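Local coordinates for protein phospholethanolamine N-methyltransferase 2 (Haemonchus contortus, PDB 4KRI) that probably transfers methyl groups from S-adenosylmethionine to phosphomonomethylethanolamine in the phosphocholine biosynthesis of a parasitic nematode, at residues A[117-122]-A[157-162]; A[175-180]-A[253-258]; A[369-374]-A[421-426]. All coordinates share one frame; numbering follows the deposited sequence.

Interaction 1: residues A[117-122]-A[157-162]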
loop_
_atom_site.group_PDB
_atom_site.type_symbol
_atom_site.label_atom_id
_atom_site.label_comp_id
_atom_site.label_asym_id
_atom_site.label_seq_id
_atom_site.Cartn_x
_atom_site.Cartn_y
_atom_site.Cartn_z
ATOM N N MET A 117 -10.909 -5.812 6.327
ATOM C CA MET A 117 -12.146 -5.500 7.036
ATOM C C MET A 117 -11.869 -4.853 8.388
ATOM O O MET A 117 -12.582 -3.942 8.804
ATOM C CB MET A 117 -12.995 -6.764 7.224
ATOM C CG MET A 117 -13.282 -7.504 5.928
ATOM S SD MET A 117 -14.672 -8.656 6.067
ATOM C CE MET A 117 -14.616 -9.094 7.807
ATOM N N LEU A 118 -10.829 -5.318 9.072
ATOM C CA LEU A 118 -10.435 -4.705 10.334
ATOM C C LEU A 118 -9.971 -3.269 10.105
ATOM O O LEU A 118 -10.354 -2.354 10.850
ATOM C CB LEU A 118 -9.339 -5.528 11.007
ATOM C CG LEU A 118 -9.820 -6.771 11.746
ATOM C CD1 LEU A 118 -8.618 -7.523 12.275
ATOM C CD2 LEU A 118 -10.747 -6.372 12.894
ATOM N N THR A 119 -9.172 -3.062 9.060
ATOM C CA THR A 119 -8.667 -1.728 8.756
ATOM C C THR A 119 -9.820 -0.769 8.502
ATOM O O THR A 119 -9.837 0.354 9.025
ATOM C CB THR A 119 -7.720 -1.761 7.547
ATOM O OG1 THR A 119 -6.679 -2.713 7.807
ATOM C CG2 THR A 119 -7.099 -0.391 7.305
ATOM N N ASP A 120 -10.803 -1.212 7.725
ATOM C CA ASP A 120 -11.969 -0.372 7.463
ATOM C C ASP A 120 -12.747 -0.100 8.748
ATOM O O ASP A 120 -13.223 1.010 8.971
ATOM C CB ASP A 120 -12.886 -1.021 6.421
ATOM C CG ASP A 120 -12.333 -0.925 5.009
ATOM O OD1 ASP A 120 -11.458 -0.064 4.758
ATOM O OD2 ASP A 120 -12.788 -1.707 4.143
ATOM N N TYR A 121 -12.860 -1.112 9.599
ATOM C CA TYR A 121 -13.603 -0.975 10.845
ATOM C C TYR A 121 -12.969 0.089 11.745
ATOM O O TYR A 121 -13.665 0.930 12.316
ATOM C CB TYR A 121 -13.643 -2.315 11.575
ATOM C CG TYR A 121 -14.801 -2.468 12.535
ATOM C CD1 TYR A 121 -15.986 -3.062 12.125
ATOM C CD2 TYR A 121 -14.706 -2.033 13.849
ATOM C CE1 TYR A 121 -17.046 -3.214 12.993
ATOM C CE2 TYR A 121 -15.768 -2.175 14.726
ATOM C CZ TYR A 121 -16.934 -2.768 14.291
ATOM O OH TYR A 121 -18.001 -2.925 15.149
ATOM N N PHE A 122 -11.647 0.035 11.878
ATOM C CA PHE A 122 -10.916 1.016 12.677
ATOM C C PHE A 122 -11.064 2.412 12.073
ATOM O O PHE A 122 -11.172 3.410 12.799
ATOM C CB PHE A 122 -9.427 0.655 12.721
ATOM C CG PHE A 122 -9.128 -0.626 13.439
ATOM C CD1 PHE A 122 -9.931 -1.059 14.481
ATOM C CD2 PHE A 122 -8.031 -1.398 13.069
ATOM C CE1 PHE A 122 -9.649 -2.239 15.153
ATOM C CE2 PHE A 122 -7.747 -2.575 13.730
ATOM C CZ PHE A 122 -8.564 -3.000 14.773
ATOM N N PHE A 157 0.013 -9.029 11.495
ATOM C CA PHE A 157 -0.054 -7.604 11.114
ATOM C C PHE A 157 0.173 -6.608 12.251
ATOM O O PHE A 157 -0.119 -6.898 13.406
ATOM C CB PHE A 157 -1.394 -7.322 10.442
ATOM C CG PHE A 157 -1.568 -8.046 9.143
ATOM C CD1 PHE A 157 -0.839 -7.668 8.029
ATOM C CD2 PHE A 157 -2.436 -9.125 9.049
ATOM C CE1 PHE A 157 -0.995 -8.326 6.817
ATOM C CE2 PHE A 157 -2.594 -9.803 7.849
ATOM C CZ PHE A 157 -1.871 -9.397 6.726
ATOM N N ILE A 158 0.700 -5.437 11.900
ATOM C CA ILE A 158 0.845 -4.312 12.818
ATOM C C ILE A 158 0.116 -3.128 12.208
ATOM O O ILE A 158 0.463 -2.686 11.114
ATOM C CB ILE A 158 2.306 -3.903 12.974
ATOM C CG1 ILE A 158 3.147 -5.098 13.443
ATOM C CG2 ILE A 158 2.434 -2.734 13.967
ATOM C CD1 ILE A 158 4.646 -4.873 13.273
ATOM N N TRP A 159 -0.891 -2.610 12.900
ATOM C CA TRP A 159 -1.529 -1.372 12.451
ATOM C C TRP A 159 -0.890 -0.205 13.172
ATOM O O TRP A 159 -0.646 -0.271 14.368
ATOM C CB TRP A 159 -3.033 -1.373 12.789
ATOM C CG TRP A 159 -3.892 -2.221 11.908
ATOM C CD1 TRP A 159 -4.675 -1.798 10.868
ATOM C CD2 TRP A 159 -4.084 -3.633 12.004
ATOM N NE1 TRP A 159 -5.340 -2.873 10.310
ATOM C CE2 TRP A 159 -4.986 -4.009 10.986
ATOM C CE3 TRP A 159 -3.577 -4.624 12.852
ATOM C CZ2 TRP A 159 -5.391 -5.332 10.795
ATOM C CZ3 TRP A 159 -3.974 -5.931 12.658
ATOM C CH2 TRP A 159 -4.871 -6.274 11.636
ATOM N N THR A 160 -0.645 0.876 12.449
ATOM C CA THR A 160 -0.220 2.129 13.063
ATOM C C THR A 160 -1.350 3.113 12.818
ATOM O O THR A 160 -1.650 3.415 11.669
ATOM C CB THR A 160 1.059 2.678 12.384
ATOM O OG1 THR A 160 2.143 1.751 12.570
ATOM C CG2 THR A 160 1.462 4.007 13.012
ATOM N N LEU A 161 -1.974 3.603 13.891
ATOM C CA LEU A 161 -3.126 4.516 13.786
ATOM C C LEU A 161 -2.918 5.686 14.735
ATOM O O LEU A 161 -2.203 5.555 15.725
ATOM C CB LEU A 161 -4.406 3.771 14.186
ATOM C CG LEU A 161 -4.704 2.445 13.478
ATOM C CD1 LEU A 161 -5.830 1.696 14.194
ATOM C CD2 LEU A 161 -5.070 2.684 12.028
ATOM N N MET A 162 -3.538 6.829 14.446
ATOM C CA MET A 162 -3.383 8.000 15.305
ATOM C C MET A 162 -4.746 8.550 15.699
ATOM O O MET A 162 -5.639 8.662 14.854
ATOM C CB MET A 162 -2.576 9.075 14.558
ATOM C CG MET A 162 -2.255 10.316 15.376
ATOM S SD MET A 162 -0.926 11.321 14.650
ATOM C CE MET A 162 -0.608 10.386 13.142
#
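The hydroxyl oxygen of Thr119 is gripped by two groups: it accepts the indole N-H of Trp159 and gives its own proton to the carbonyl oxygen of Met115, one turn back in the helix. The bond from Trp159 NE1 to Thr119 OG1 is 2.8 Å long and fairly straight, at 163°, and the oxygen lies close to the plane of the indole. With OG1 anti to the carbonyl carbon (chi1 -55°), the hydroxyl sits beside its own backbone nitrogen, where both partners can reach it. The buried indole N-H is thus satisfied, and the bond helps to fix the rotation of the indole.

Phe122, one turn further on than Leu118, presents its edge to one face of this indole in a T-shaped stack. Its ring centroid is 5.2 Å from that of the five-membered ring, with the planes at 88°, and CE2 of Phe122 stands above the face, displaced toward the rim. Helix 114-124 here runs nearly parallel to strand 156-166, the short axes 11.0 Å apart, and strand 156-166 pairs antiparallel with both 98-105 and 132-143. This order is consistent with a methyltransferase-like alpha/beta layer in the N-terminal half of the protein.

At the six-membered end of the indole, Leu118 CB comes to 4.0 Å from Trp159 CZ2, and its CD1 reaches CH2 nearby. Leu161 meets Phe122 from the strand side: its CD1 lies 4.0 Å from Phe122 CD2. Leu102 touches both Phe122 and Trp159, while Val141 packs on Trp159 and Phe138 on Thr119.

Interaction 2: residues A[175-180]-A[253-258]. With SAH (S-adenosyl-L-homocysteine), chain D.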
loop_
_atom_site.group_PDB
_atom_site.type_symbol
_atom_site.label_atom_id
_atom_site.label_comp_id
_atom_site.label_asym_id
_atom_site.label_seq_id
_atom_site.Cartn_x
_atom_site.Cartn_y
_atom_site.Cartn_z
ATOM N N SER A 175 -12.076 9.582 1.826
ATOM C CA SER A 175 -10.617 9.494 1.775
ATOM C C SER A 175 -10.122 8.916 0.450
ATOM O O SER A 175 -10.866 8.237 -0.258
ATOM C CB SER A 175 -10.075 8.663 2.941
ATOM O OG SER A 175 -10.217 7.270 2.701
ATOM N N PHE A 176 -8.867 9.210 0.124
ATOM C CA PHE A 176 -8.205 8.677 -1.059
ATOM C C PHE A 176 -8.262 7.147 -1.037
ATOM O O PHE A 176 -8.614 6.523 -2.038
ATOM C CB PHE A 176 -6.751 9.177 -1.088
ATOM C CG PHE A 176 -5.981 8.794 -2.329
ATOM C CD1 PHE A 176 -6.634 8.504 -3.523
ATOM C CD2 PHE A 176 -4.594 8.739 -2.298
ATOM C CE1 PHE A 176 -5.914 8.153 -4.658
ATOM C CE2 PHE A 176 -3.869 8.390 -3.425
ATOM C CZ PHE A 176 -4.533 8.093 -4.606
ATOM N N ARG A 177 -7.937 6.559 0.117
ATOM C CA ARG A 177 -7.955 5.108 0.284
ATOM C C ARG A 177 -9.356 4.568 0.017
ATOM O O ARG A 177 -9.523 3.580 -0.698
ATOM C CB ARG A 177 -7.507 4.717 1.702
ATOM C CG ARG A 177 -7.215 3.233 1.880
ATOM C CD ARG A 177 -6.851 2.880 3.332
ATOM N NE ARG A 177 -7.988 3.049 4.237
ATOM C CZ ARG A 177 -8.854 2.087 4.548
ATOM N NH1 ARG A 177 -8.720 0.869 4.042
ATOM N NH2 ARG A 177 -9.863 2.342 5.368
ATOM N N ASP A 178 -10.362 5.230 0.577
ATOM C CA ASP A 178 -11.731 4.753 0.428
ATOM C C ASP A 178 -12.213 4.923 -1.007
ATOM O O ASP A 178 -12.952 4.088 -1.525
ATOM C CB ASP A 178 -12.675 5.454 1.407
ATOM C CG ASP A 178 -12.513 4.959 2.834
ATOM O OD1 ASP A 178 -11.985 3.843 3.031
ATOM O OD2 ASP A 178 -12.934 5.689 3.761
ATOM N N PHE A 179 -11.783 6.003 -1.650
ATOM C CA PHE A 179 -12.106 6.219 -3.051
ATOM C C PHE A 179 -11.598 5.077 -3.930
ATOM O O PHE A 179 -12.328 4.588 -4.792
ATOM C CB PHE A 179 -11.524 7.542 -3.546
ATOM C CG PHE A 179 -11.611 7.712 -5.034
ATOM C CD1 PHE A 179 -12.822 8.018 -5.643
ATOM C CD2 PHE A 179 -10.487 7.551 -5.827
ATOM C CE1 PHE A 179 -12.903 8.162 -7.020
ATOM C CE2 PHE A 179 -10.562 7.694 -7.198
ATOM C CZ PHE A 179 -11.770 7.992 -7.796
ATOM N N LEU A 180 -10.348 4.676 -3.716
ATOM C CA LEU A 180 -9.741 3.568 -4.456
ATOM C C LEU A 180 -10.506 2.258 -4.206
ATOM O O LEU A 180 -10.848 1.543 -5.147
ATOM C CB LEU A 180 -8.272 3.392 -4.051
ATOM C CG LEU A 180 -7.289 4.515 -4.410
ATOM C CD1 LEU A 180 -5.950 4.343 -3.690
ATOM C CD2 LEU A 180 -7.079 4.543 -5.908
ATOM N N LEU A 253 -1.872 1.531 -1.334
ATOM C CA LEU A 253 -2.801 2.207 -0.449
ATOM C C LEU A 253 -4.089 1.408 -0.333
ATOM O O LEU A 253 -4.810 1.515 0.663
ATOM C CB LEU A 253 -3.083 3.622 -0.973
ATOM C CG LEU A 253 -3.915 4.514 -0.045
ATOM C CD1 LEU A 253 -3.403 4.455 1.389
ATOM C CD2 LEU A 253 -3.892 5.939 -0.540
ATOM N N SER A 254 -4.377 0.593 -1.344
ATOM C CA SER A 254 -5.628 -0.156 -1.345
ATOM C C SER A 254 -5.547 -1.459 -0.559
ATOM O O SER A 254 -4.761 -2.341 -0.905
ATOM C CB SER A 254 -6.055 -0.454 -2.781
ATOM O OG SER A 254 -7.107 -1.413 -2.800
ATOM N N THR A 255 -6.364 -1.596 0.490
ATOM C CA THR A 255 -6.426 -2.847 1.235
ATOM C C THR A 255 -7.061 -3.959 0.412
ATOM O O THR A 255 -6.727 -5.127 0.602
ATOM C CB THR A 255 -7.192 -2.719 2.562
ATOM O OG1 THR A 255 -8.367 -1.928 2.361
ATOM C CG2 THR A 255 -6.303 -2.079 3.623
ATOM N N ASN A 256 -7.985 -3.614 -0.480
ATOM C CA ASN A 256 -8.535 -4.607 -1.404
ATOM C C ASN A 256 -7.449 -5.269 -2.257
ATOM O O ASN A 256 -7.433 -6.493 -2.411
ATOM C CB ASN A 256 -9.595 -4.003 -2.323
ATOM C CG ASN A 256 -10.913 -3.778 -1.629
ATOM O OD1 ASN A 256 -11.171 -4.334 -0.566
ATOM N ND2 ASN A 256 -11.778 -2.974 -2.253
ATOM N N MET A 257 -6.547 -4.453 -2.795
ATOM C CA MET A 257 -5.429 -4.938 -3.595
ATOM C C MET A 257 -4.478 -5.779 -2.759
ATOM O O MET A 257 -4.130 -6.909 -3.122
ATOM C CB MET A 257 -4.636 -3.755 -4.172
ATOM C CG MET A 257 -5.315 -3.031 -5.290
ATOM S SD MET A 257 -5.320 -4.062 -6.765
ATOM C CE MET A 257 -5.467 -2.838 -8.031
ATOM N N LEU A 258 -4.043 -5.229 -1.631
ATOM C CA LEU A 258 -3.003 -5.898 -0.871
ATOM C C LEU A 258 -3.519 -7.162 -0.186
ATOM O O LEU A 258 -2.757 -8.101 0.041
ATOM C CB LEU A 258 -2.354 -4.939 0.130
ATOM C CG LEU A 258 -0.855 -5.222 0.256
ATOM C CD1 LEU A 258 -0.155 -4.833 -1.028
ATOM C CD2 LEU A 258 -0.235 -4.517 1.450
HETATM N N SAH D . 1.911 -2.285 -10.109
HETATM C CA SAH D . 0.788 -3.258 -10.145
HETATM C CB SAH D . -0.564 -2.532 -9.772
HETATM C CG SAH D . -1.102 -1.495 -10.752
HETATM S SD SAH D . -2.635 -0.709 -10.160
HETATM C C SAH D . 0.751 -3.999 -11.423
HETATM O O SAH D . 1.631 -3.836 -12.256
HETATM O OXT SAH D . -0.025 -4.933 -11.542
HETATM C "C5'" SAH D . -2.180 0.804 -9.294
HETATM C "C4'" SAH D . -2.018 0.676 -7.886
HETATM O "O4'" SAH D . -1.442 1.907 -7.374
HETATM C "C3'" SAH D . -3.333 0.552 -7.217
HETATM O "O3'" SAH D . -3.366 -0.672 -6.515
HETATM C "C2'" SAH D . -3.413 1.678 -6.286
HETATM O "O2'" SAH D . -4.042 1.341 -5.071
HETATM C "C1'" SAH D . -1.978 2.048 -6.097
HETATM N N9 SAH D . -1.793 3.437 -5.549
HETATM C C8 SAH D . -2.294 4.587 -6.056
HETATM N N7 SAH D . -1.838 5.602 -5.315
HETATM C C5 SAH D . -1.034 5.107 -4.351
HETATM C C6 SAH D . -0.302 5.701 -3.314
HETATM N N6 SAH D . -0.315 7.063 -3.112
HETATM N N1 SAH D . 0.418 4.891 -2.507
HETATM C C2 SAH D . 0.442 3.566 -2.684
HETATM N N3 SAH D . -0.244 2.968 -3.674
HETATM C C4 SAH D . -0.997 3.710 -4.508
#
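Leu253 meets the Phe176 ring obliquely, with its CD2 3.4 Å from Phe176 CD2, and Leu180 CD1 lies over one face of that ring, 3.9 Å above its plane and displaced toward the rim. The other flat group, the Arg177 guanidinium, has Thr255 OG1 at its edge and in its plane, 3.3 Å from NH1. The aliphatic part of Arg177 crosses Leu253 at about a right angle, and its CG touches the Leu253 carbonyl oxygen. A bend at chi3 (67°) then turns NE away from the line of the chain.

The adenosine of S-adenosylhomocysteine rests against this cluster. Phe176 CZ approaches N7 of the adenine at 3.7 Å, Leu253 N comes to 3.2 Å from N3, and Leu253 CB lies near C2. Leu180 CD1 and Ser254 CB face the ribose O2'. Met257 CG lies 3.3 Å from the ribose O3', and its CE approaches the same oxygen. Ser254 is the N-cap of the next helix: its OG accepts Met257 N at 3.1 Å and also bonds Asp181. Asp252, at the end of strand 247-252, hydrogen-bonds the ligand, as the acidic residue ending the second strand does in class I methyltransferases.

Helix 176-184 thus lies against the turn between strand 247-252 and helix 255-268, with Arg177 salt-bridged to Asp120 and Asp123 of helix 114-124 and Thr255 OG1 hydrogen-bonded to Asp181.

Interaction 3: residues A[369-374]-A[421-426]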
loop_
_atom_site.group_PDB
_atom_site.type_symbol
_atom_site.label_atom_id
_atom_site.label_comp_id
_atom_site.label_asym_id
_atom_site.label_seq_id
_atom_site.Cartn_x
_atom_site.Cartn_y
_atom_site.Cartn_z
ATOM N N VAL A 369 13.452 9.334 -20.747
ATOM C CA VAL A 369 12.001 9.332 -20.891
ATOM C C VAL A 369 11.617 8.749 -22.245
ATOM O O VAL A 369 12.337 8.923 -23.236
ATOM C CB VAL A 369 11.381 10.738 -20.738
ATOM C CG1 VAL A 369 11.471 11.209 -19.293
ATOM C CG2 VAL A 369 12.052 11.744 -21.694
ATOM N N GLU A 370 10.484 8.058 -22.287
ATOM C CA GLU A 370 10.001 7.501 -23.549
ATOM C C GLU A 370 8.491 7.496 -23.671
ATOM O O GLU A 370 7.786 7.170 -22.725
ATOM C CB GLU A 370 10.520 6.076 -23.745
ATOM C CG GLU A 370 9.989 5.425 -25.016
ATOM C CD GLU A 370 10.766 4.188 -25.413
ATOM O OE1 GLU A 370 12.015 4.227 -25.352
ATOM O OE2 GLU A 370 10.129 3.183 -25.800
ATOM N N ASN A 371 7.998 7.859 -24.857
ATOM C CA ASN A 371 6.582 7.751 -25.148
ATOM C C ASN A 371 6.302 6.351 -25.687
ATOM O O ASN A 371 6.619 6.056 -26.835
ATOM C CB ASN A 371 6.178 8.813 -26.179
ATOM C CG ASN A 371 4.714 8.726 -26.568
ATOM O OD1 ASN A 371 3.952 7.947 -25.994
ATOM N ND2 ASN A 371 4.310 9.537 -27.544
ATOM N N MET A 372 5.718 5.489 -24.852
ATOM C CA MET A 372 5.472 4.099 -25.236
ATOM C C MET A 372 4.051 3.883 -25.713
ATOM O O MET A 372 3.555 2.753 -25.738
ATOM C CB MET A 372 5.760 3.153 -24.064
ATOM C CG MET A 372 7.165 3.236 -23.548
ATOM S SD MET A 372 7.478 1.961 -22.284
ATOM C CE MET A 372 6.195 2.278 -21.051
ATOM N N THR A 373 3.389 4.967 -26.096
ATOM C CA THR A 373 2.010 4.866 -26.547
ATOM C C THR A 373 1.788 3.863 -27.700
ATOM O O THR A 373 0.771 3.163 -27.705
ATOM C CB THR A 373 1.436 6.249 -26.866
ATOM O OG1 THR A 373 1.598 7.084 -25.713
ATOM C CG2 THR A 373 -0.034 6.157 -27.227
ATOM N N PRO A 374 2.734 3.765 -28.660
ATOM C CA PRO A 374 2.490 2.753 -29.696
ATOM C C PRO A 374 2.440 1.320 -29.171
ATOM O O PRO A 374 1.658 0.528 -29.697
ATOM C CB PRO A 374 3.683 2.929 -30.640
ATOM C CG PRO A 374 4.035 4.381 -30.509
ATOM C CD PRO A 374 3.835 4.672 -29.043
ATOM N N ASN A 421 -4.707 11.939 -26.703
ATOM C CA ASN A 421 -5.031 12.390 -25.358
ATOM C C ASN A 421 -4.324 11.477 -24.349
ATOM O O ASN A 421 -3.608 11.939 -23.464
ATOM C CB ASN A 421 -6.540 12.330 -25.110
ATOM C CG ASN A 421 -7.337 13.361 -25.924
ATOM O OD1 ASN A 421 -8.535 13.518 -25.698
ATOM N ND2 ASN A 421 -6.684 14.060 -26.855
ATOM N N HIS A 422 -4.528 10.173 -24.515
ATOM C CA HIS A 422 -4.025 9.157 -23.587
ATOM C C HIS A 422 -2.659 8.673 -24.063
ATOM O O HIS A 422 -2.535 8.170 -25.177
ATOM C CB HIS A 422 -5.015 7.985 -23.572
ATOM C CG HIS A 422 -4.838 7.034 -22.435
ATOM N ND1 HIS A 422 -5.891 6.354 -21.859
ATOM C CD2 HIS A 422 -3.723 6.621 -21.774
ATOM C CE1 HIS A 422 -5.440 5.576 -20.893
ATOM N NE2 HIS A 422 -4.131 5.720 -20.822
ATOM N N ASN A 423 -1.633 8.823 -23.227
ATOM C CA ASN A 423 -0.315 8.297 -23.553
ATOM C C ASN A 423 0.153 7.308 -22.486
ATOM O O ASN A 423 -0.363 7.296 -21.363
ATOM C CB ASN A 423 0.718 9.433 -23.678
ATOM C CG ASN A 423 0.687 10.131 -25.029
ATOM O OD1 ASN A 423 -0.267 9.992 -25.803
ATOM N ND2 ASN A 423 1.734 10.897 -25.317
ATOM N N TRP A 424 1.135 6.483 -22.835
ATOM C CA TRP A 424 1.699 5.534 -21.873
ATOM C C TRP A 424 3.181 5.841 -21.808
ATOM O O TRP A 424 3.909 5.612 -22.782
ATOM C CB TRP A 424 1.462 4.089 -22.315
ATOM C CG TRP A 424 1.836 3.074 -21.246
ATOM C CD1 TRP A 424 1.625 3.192 -19.902
ATOM C CD2 TRP A 424 2.516 1.820 -21.438
ATOM N NE1 TRP A 424 2.108 2.075 -19.249
ATOM C CE2 TRP A 424 2.667 1.225 -20.172
ATOM C CE3 TRP A 424 3.007 1.144 -22.564
ATOM C CZ2 TRP A 424 3.287 -0.020 -19.993
ATOM C CZ3 TRP A 424 3.621 -0.095 -22.390
ATOM C CH2 TRP A 424 3.759 -0.660 -21.112
ATOM N N ASN A 425 3.621 6.389 -20.675
ATOM C CA ASN A 425 4.957 6.965 -20.566
ATOM C C ASN A 425 5.924 6.164 -19.696
ATOM O O ASN A 425 5.512 5.527 -18.732
ATOM C CB ASN A 425 4.866 8.392 -20.025
ATOM C CG ASN A 425 4.261 9.356 -21.028
ATOM O OD1 ASN A 425 4.333 9.130 -22.238
ATOM N ND2 ASN A 425 3.684 10.445 -20.531
ATOM N N PHE A 426 7.206 6.237 -20.050
ATOM C CA PHE A 426 8.297 5.575 -19.340
ATOM C C PHE A 426 9.256 6.642 -18.804
ATOM O O PHE A 426 9.572 7.613 -19.497
ATOM C CB PHE A 426 9.040 4.663 -20.322
ATOM C CG PHE A 426 10.315 4.064 -19.776
ATOM C CD1 PHE A 426 10.299 2.812 -19.193
ATOM C CD2 PHE A 426 11.528 4.734 -19.887
ATOM C CE1 PHE A 426 11.464 2.247 -18.694
ATOM C CE2 PHE A 426 12.696 4.184 -19.395
ATOM C CZ PHE A 426 12.665 2.935 -18.796
#
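Glu370 and Phe426 form a hydrogen-bonded antiparallel pair, and Asn371 and Asn425 the non-hydrogen-bonded pair beside it. They join strand 367-371 to strand 422-430, which is itself antiparallel to 320-329; this is the arrangement at the reversed-strand end of a Rossmann-like class I methyltransferase sheet. Glu370 N bonds Phe426 O, and Phe426 N returns to Glu370 O at 2.9 Å. The pairing then gives way to a turn: Met372 N reaches Trp424 O at 2.8 Å, almost in line with the carbonyl, although the N-H...O angle is only 137°.

Asn371 closes an Asx turn just ahead of helix 373-389, whose N-cap position is held by Met372. Chi1 (178°) puts Asn371 CG anti to the backbone N, and OD1 of that amide accepts Thr373 N at 3.0 Å. OD1 also accepts Thr373 OG1, although the 2.5 Å separation is doubtfully short. The hydroxyl lies in the plane of the amide carbonyl and the backbone N-H well above it. Thr373 OG1 in turn accepts Trp424 N at 3.0 Å, so the oxygen relays the grip from the turn to the strand.

Met372 carries the apolar part. Its chain bends at chi3 (-56°), and CE stands over one face of the Trp424 indole, 3.5 Å from the centroid of the six-membered ring, in a CH-pi contact. The sulfur sits obliquely to that ring and packs against Phe426, with SD 3.7 Å from Phe426 CB, a Met-aromatic contact to both residues.

Trp424 NE1 bonds Asp297, a residue of the phosphomonomethylethanolamine pocket, so the indole is probably a second-shell neighbour of the substrate site. Arg216 salt-bridges Glu370 and makes a cation-pi contact with Phe426. Thr325 of strand 320-329 touches both Met372 and Trp424, while Ile417 of helix 400-418 packs on Thr373.

In the fold
Interactions 1 and 2 adjoin, their centres about 13 Å apart, and join the N-terminal half to the cofactor site. Asp120 OD1 bonds Arg177 NH2 as a salt bridge of 3.0 Å, and Thr119 CG2 packs on both Arg177 NH1 and Thr255 CG2. Interaction 2 lies directly on S-adenosylhomocysteine, whereas the Thr119 side chain of interaction 1 is about 13 Å from it. Interaction 3 stands apart, its centre about 26 Å from that of interaction 2 and about 37 Å from that of interaction 1. It nears the other ligand instead: the His422 side chain lies about 5 Å from phosphomonomethylethanolamine.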